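Local coordinates for protein peptide synthetase, module 7 (Actinoplanes teichomyceticus, PDB 4TX3) that is a condensation-type domain of a nonribosomal peptide synthetase and probably recruits the cytochrome P450 enzymes that cross-link the teicoplanin peptide, at residues R16-L28 against F74-H86. Residues are numbered along the deposited sequence; the frame is centred on the assembly and turned at random.
With SO4 (sulfate ion), chain H.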
# COMPACT_ATOMS: atom_id res chain seq x y z
N ARG B 16 -23.30 -25.54 7.39
CA ARG B 16 -24.08 -24.32 7.51
C ARG B 16 -23.21 -23.16 8.00
O ARG B 16 -23.04 -22.95 9.19
CB ARG B 16 -25.27 -24.57 8.44
CG ARG B 16 -26.17 -25.69 7.94
CD ARG B 16 -26.83 -26.46 9.07
NE ARG B 16 -25.91 -27.29 9.85
CZ ARG B 16 -26.31 -28.13 10.81
NH1 ARG B 16 -27.60 -28.25 11.07
NH2 ARG B 16 -25.43 -28.86 11.50
N VAL B 17 -22.64 -22.43 7.05
CA VAL B 17 -21.76 -21.32 7.35
C VAL B 17 -22.58 -20.10 7.75
O VAL B 17 -23.48 -19.68 7.02
CB VAL B 17 -20.87 -20.97 6.13
CG1 VAL B 17 -20.04 -19.72 6.40
CG2 VAL B 17 -20.01 -22.18 5.75
N PRO B 18 -22.29 -19.53 8.93
CA PRO B 18 -23.11 -18.40 9.37
C PRO B 18 -22.77 -17.11 8.65
O PRO B 18 -21.64 -16.92 8.20
CB PRO B 18 -22.77 -18.29 10.85
CG PRO B 18 -21.37 -18.75 10.93
CD PRO B 18 -21.24 -19.85 9.91
N LEU B 19 -23.75 -16.22 8.56
CA LEU B 19 -23.50 -14.83 8.20
C LEU B 19 -22.80 -14.08 9.35
O LEU B 19 -22.98 -14.45 10.51
CB LEU B 19 -24.82 -14.13 7.87
CG LEU B 19 -25.51 -14.37 6.52
CD1 LEU B 19 -26.00 -15.78 6.33
CD2 LEU B 19 -26.66 -13.35 6.35
N THR B 20 -22.05 -13.03 9.04
CA THR B 20 -21.64 -12.12 10.10
C THR B 20 -22.84 -11.28 10.49
O THR B 20 -23.85 -11.27 9.79
CB THR B 20 -20.51 -11.16 9.70
OG1 THR B 20 -20.97 -10.29 8.65
CG2 THR B 20 -19.25 -11.92 9.27
N ALA B 21 -22.72 -10.57 11.61
CA ALA B 21 -23.78 -9.66 12.06
C ALA B 21 -24.04 -8.57 11.02
O ALA B 21 -25.19 -8.22 10.78
CB ALA B 21 -23.41 -9.05 13.42
N ARG B 22 -22.98 -8.05 10.40
CA ARG B 22 -23.13 -7.04 9.37
C ARG B 22 -23.90 -7.58 8.16
O ARG B 22 -24.78 -6.90 7.63
CB ARG B 22 -21.76 -6.50 8.94
CG ARG B 22 -21.82 -5.26 8.01
CD ARG B 22 -20.68 -4.28 8.30
NE ARG B 22 -20.44 -4.23 9.74
CZ ARG B 22 -19.33 -4.67 10.33
NH1 ARG B 22 -18.33 -5.15 9.59
NH2 ARG B 22 -19.22 -4.62 11.65
N GLN B 23 -23.59 -8.81 7.74
CA GLN B 23 -24.28 -9.44 6.61
C GLN B 23 -25.78 -9.68 6.88
O GLN B 23 -26.64 -9.42 6.03
CB GLN B 23 -23.63 -10.78 6.26
CG GLN B 23 -22.23 -10.70 5.67
CD GLN B 23 -21.65 -12.08 5.39
OE1 GLN B 23 -21.64 -12.94 6.27
NE2 GLN B 23 -21.18 -12.30 4.17
N LEU B 24 -26.07 -10.21 8.07
CA LEU B 24 -27.45 -10.49 8.47
C LEU B 24 -28.30 -9.22 8.46
O LEU B 24 -29.48 -9.28 8.10
CB LEU B 24 -27.48 -11.13 9.86
CG LEU B 24 -28.86 -11.52 10.41
CD1 LEU B 24 -29.52 -12.51 9.49
CD2 LEU B 24 -28.75 -12.07 11.83
N ARG B 25 -27.72 -8.08 8.83
CA ARG B 25 -28.48 -6.84 8.78
C ARG B 25 -28.71 -6.43 7.33
O ARG B 25 -29.80 -6.03 6.95
CB ARG B 25 -27.79 -5.71 9.53
CG ARG B 25 -28.61 -4.43 9.49
CD ARG B 25 -28.07 -3.36 10.42
NE ARG B 25 -28.51 -2.05 9.98
CZ ARG B 25 -29.61 -1.45 10.41
NH1 ARG B 25 -30.37 -2.05 11.34
NH2 ARG B 25 -29.94 -0.25 9.93
N ALA B 26 -27.66 -6.53 6.52
CA ALA B 26 -27.79 -6.29 5.09
C ALA B 26 -28.88 -7.19 4.50
O ALA B 26 -29.75 -6.71 3.77
CB ALA B 26 -26.45 -6.52 4.38
N TRP B 27 -28.85 -8.47 4.84
CA TRP B 27 -29.79 -9.44 4.30
C TRP B 27 -31.22 -9.10 4.70
O TRP B 27 -32.12 -9.06 3.85
CB TRP B 27 -29.42 -10.84 4.77
CG TRP B 27 -30.11 -11.99 4.06
CD1 TRP B 27 -29.66 -12.66 2.97
CD2 TRP B 27 -31.34 -12.62 4.43
NE1 TRP B 27 -30.54 -13.65 2.62
CE2 TRP B 27 -31.58 -13.65 3.50
CE3 TRP B 27 -32.27 -12.40 5.46
CZ2 TRP B 27 -32.70 -14.47 3.57
CZ3 TRP B 27 -33.39 -13.22 5.52
CH2 TRP B 27 -33.59 -14.24 4.58
N LEU B 28 -31.43 -8.84 5.98
CA LEU B 28 -32.76 -8.51 6.48
C LEU B 28 -33.34 -7.23 5.87
O LEU B 28 -34.53 -7.16 5.59
CB LEU B 28 -32.72 -8.38 8.00
CG LEU B 28 -32.58 -9.75 8.64
CD1 LEU B 28 -32.05 -9.62 10.03
CD2 LEU B 28 -33.91 -10.44 8.62
N PHE B 74 -27.06 -16.41 -0.45
CA PHE B 74 -27.54 -16.38 0.93
C PHE B 74 -28.99 -16.90 1.04
O PHE B 74 -29.93 -16.15 1.34
CB PHE B 74 -27.42 -14.95 1.49
CG PHE B 74 -26.01 -14.39 1.44
CD1 PHE B 74 -25.49 -13.88 0.26
CD2 PHE B 74 -25.21 -14.37 2.57
CE1 PHE B 74 -24.19 -13.39 0.20
CE2 PHE B 74 -23.91 -13.88 2.53
CZ PHE B 74 -23.40 -13.39 1.34
N PRO B 75 -29.17 -18.21 0.80
CA PRO B 75 -30.51 -18.79 0.85
C PRO B 75 -31.04 -18.96 2.26
O PRO B 75 -30.27 -18.97 3.22
CB PRO B 75 -30.30 -20.16 0.19
CG PRO B 75 -28.88 -20.51 0.52
CD PRO B 75 -28.13 -19.21 0.48
N GLY B 76 -32.36 -19.12 2.37
CA GLY B 76 -33.01 -19.38 3.64
C GLY B 76 -34.05 -18.32 3.98
O GLY B 76 -34.31 -17.43 3.17
N ASP B 77 -34.64 -18.44 5.17
CA ASP B 77 -35.48 -17.38 5.76
C ASP B 77 -34.71 -16.76 6.93
O ASP B 77 -33.62 -17.22 7.24
CB ASP B 77 -36.84 -17.92 6.22
CG ASP B 77 -36.73 -18.99 7.33
OD1 ASP B 77 -35.81 -18.97 8.17
OD2 ASP B 77 -37.62 -19.87 7.37
N ALA B 78 -35.29 -15.75 7.58
CA ALA B 78 -34.59 -15.04 8.65
C ALA B 78 -33.94 -15.95 9.70
O ALA B 78 -32.95 -15.58 10.33
CB ALA B 78 -35.53 -14.09 9.33
N GLN B 79 -34.52 -17.13 9.90
CA GLN B 79 -33.98 -18.07 10.88
C GLN B 79 -33.00 -19.08 10.27
O GLN B 79 -32.25 -19.69 11.00
CB GLN B 79 -35.12 -18.82 11.58
CG GLN B 79 -35.79 -18.04 12.72
CD GLN B 79 -36.79 -16.99 12.23
OE1 GLN B 79 -37.61 -17.27 11.35
NE2 GLN B 79 -36.72 -15.79 12.79
N THR B 80 -32.99 -19.25 8.95
CA THR B 80 -32.09 -20.24 8.38
C THR B 80 -31.05 -19.72 7.39
O THR B 80 -30.38 -20.54 6.75
CB THR B 80 -32.87 -21.37 7.67
OG1 THR B 80 -31.95 -22.17 6.92
CG2 THR B 80 -33.84 -20.84 6.72
N VAL B 81 -30.89 -18.41 7.27
CA VAL B 81 -29.91 -17.88 6.32
C VAL B 81 -28.51 -18.42 6.61
O VAL B 81 -28.03 -18.38 7.75
CB VAL B 81 -29.80 -16.35 6.35
CG1 VAL B 81 -29.39 -15.84 4.96
CG2 VAL B 81 -31.07 -15.72 6.79
N HIS B 82 -27.85 -18.92 5.58
CA HIS B 82 -26.47 -19.33 5.72
C HIS B 82 -25.73 -18.88 4.47
O HIS B 82 -26.34 -18.52 3.47
CB HIS B 82 -26.38 -20.83 5.93
CG HIS B 82 -27.03 -21.62 4.84
ND1 HIS B 82 -28.40 -21.70 4.70
CD2 HIS B 82 -26.50 -22.32 3.81
CE1 HIS B 82 -28.68 -22.44 3.64
NE2 HIS B 82 -27.55 -22.82 3.08
N GLN B 83 -24.40 -18.86 4.53
CA GLN B 83 -23.62 -18.59 3.33
C GLN B 83 -23.47 -19.88 2.53
O GLN B 83 -22.82 -20.83 2.97
CB GLN B 83 -22.26 -18.01 3.70
CG GLN B 83 -22.34 -16.78 4.57
CD GLN B 83 -21.05 -15.99 4.61
OE1 GLN B 83 -20.51 -15.61 3.57
NE2 GLN B 83 -20.53 -15.75 5.82
N HIS B 84 -24.09 -19.93 1.36
CA HIS B 84 -23.89 -21.04 0.44
C HIS B 84 -22.77 -20.74 -0.58
O HIS B 84 -22.94 -19.96 -1.52
CB HIS B 84 -25.18 -21.39 -0.30
CG HIS B 84 -25.07 -22.64 -1.10
ND1 HIS B 84 -25.96 -23.69 -0.98
CD2 HIS B 84 -24.15 -23.04 -2.03
CE1 HIS B 84 -25.60 -24.66 -1.79
NE2 HIS B 84 -24.51 -24.30 -2.44
N ILE B 85 -21.64 -21.41 -0.40
CA ILE B 85 -20.46 -21.16 -1.21
C ILE B 85 -20.43 -22.07 -2.43
O ILE B 85 -20.25 -23.27 -2.32
CB ILE B 85 -19.19 -21.35 -0.36
CG1 ILE B 85 -19.23 -20.36 0.82
CG2 ILE B 85 -17.94 -21.19 -1.19
CD1 ILE B 85 -18.21 -20.67 1.93
N HIS B 86 -20.63 -21.49 -3.61
CA HIS B 86 -20.57 -22.25 -4.85
C HIS B 86 -19.12 -22.45 -5.30
O HIS B 86 -18.24 -21.66 -4.95
CB HIS B 86 -21.37 -21.53 -5.94
CG HIS B 86 -22.81 -21.29 -5.58
ND1 HIS B 86 -23.83 -22.13 -5.98
CD2 HIS B 86 -23.39 -20.32 -4.83
CE1 HIS B 86 -24.98 -21.68 -5.50
NE2 HIS B 86 -24.74 -20.58 -4.80
S SO4 H . -22.17 -28.38 10.52
O1 SO4 H . -21.37 -29.08 9.51
O2 SO4 H . -23.11 -27.47 9.84
O3 SO4 H . -22.91 -29.34 11.35
O4 SO4 H . -21.25 -27.61 11.36
O HOH W 1 -23.58 -22.91 4.36
O HOH W 2 -26.11 -17.21 9.53
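Trp-27 reaches from helix 21-28 over the loop that follows Phe-74, and Val-81 rests its branched end on one face of the indole. Val-81 CG1 lies 3.5 Å from the centroid of the five-membered ring, a CH-pi contact, while CG2 touches the six-membered ring. Chi1 of -167° swings the indole across to the loop, where Trp-27 NE1 gives a bent bond (144°) to a lone pair of Phe-74 O, 2.9 Å away; the oxygen sits somewhat out of the ring plane. Tryptophan thus offers both a broad apolar surface and a donor for a loop carbonyl. Val-81 is backed in turn by Leu-19, whose CD1 comes within 3.7 Å of Val-81 CG1; Leu-19 CG lies at the edge of the Phe-74 ring.

In the two-lobed condensation-domain fold, the residues from Phe-74 onward loop out between two short paired antiparallel strands. The segment leading into helix 21-28 is tied to this connection by Gln-83, whose extended chain lets NE2 give a nearly straight bond (170°) to Pro-18 O at 2.9 Å. Proline has no N-H to offer, but its carbonyl still accepts. Gln-83 N also donates to Val-17 O at 2.8 Å, and one water bridges Leu-19 N and Val-81 O.

Further out, Thr-20 and Gln-23 make a capping box: Gln-23 N donates to Thr-20 OG1, while Gln-23 OE1 takes Thr-20 N on a lone pair. This orients the Gln-23 amide, whose NE2 makes a weak bond to Gln-83 OE1. Asp-77 OD1 accepts from Gln-79 N in an Asx turn that shapes the bend passing close to Trp-27 CH2. On the helix's other flank, Arg-22 forms a salt bridge with Glu-343.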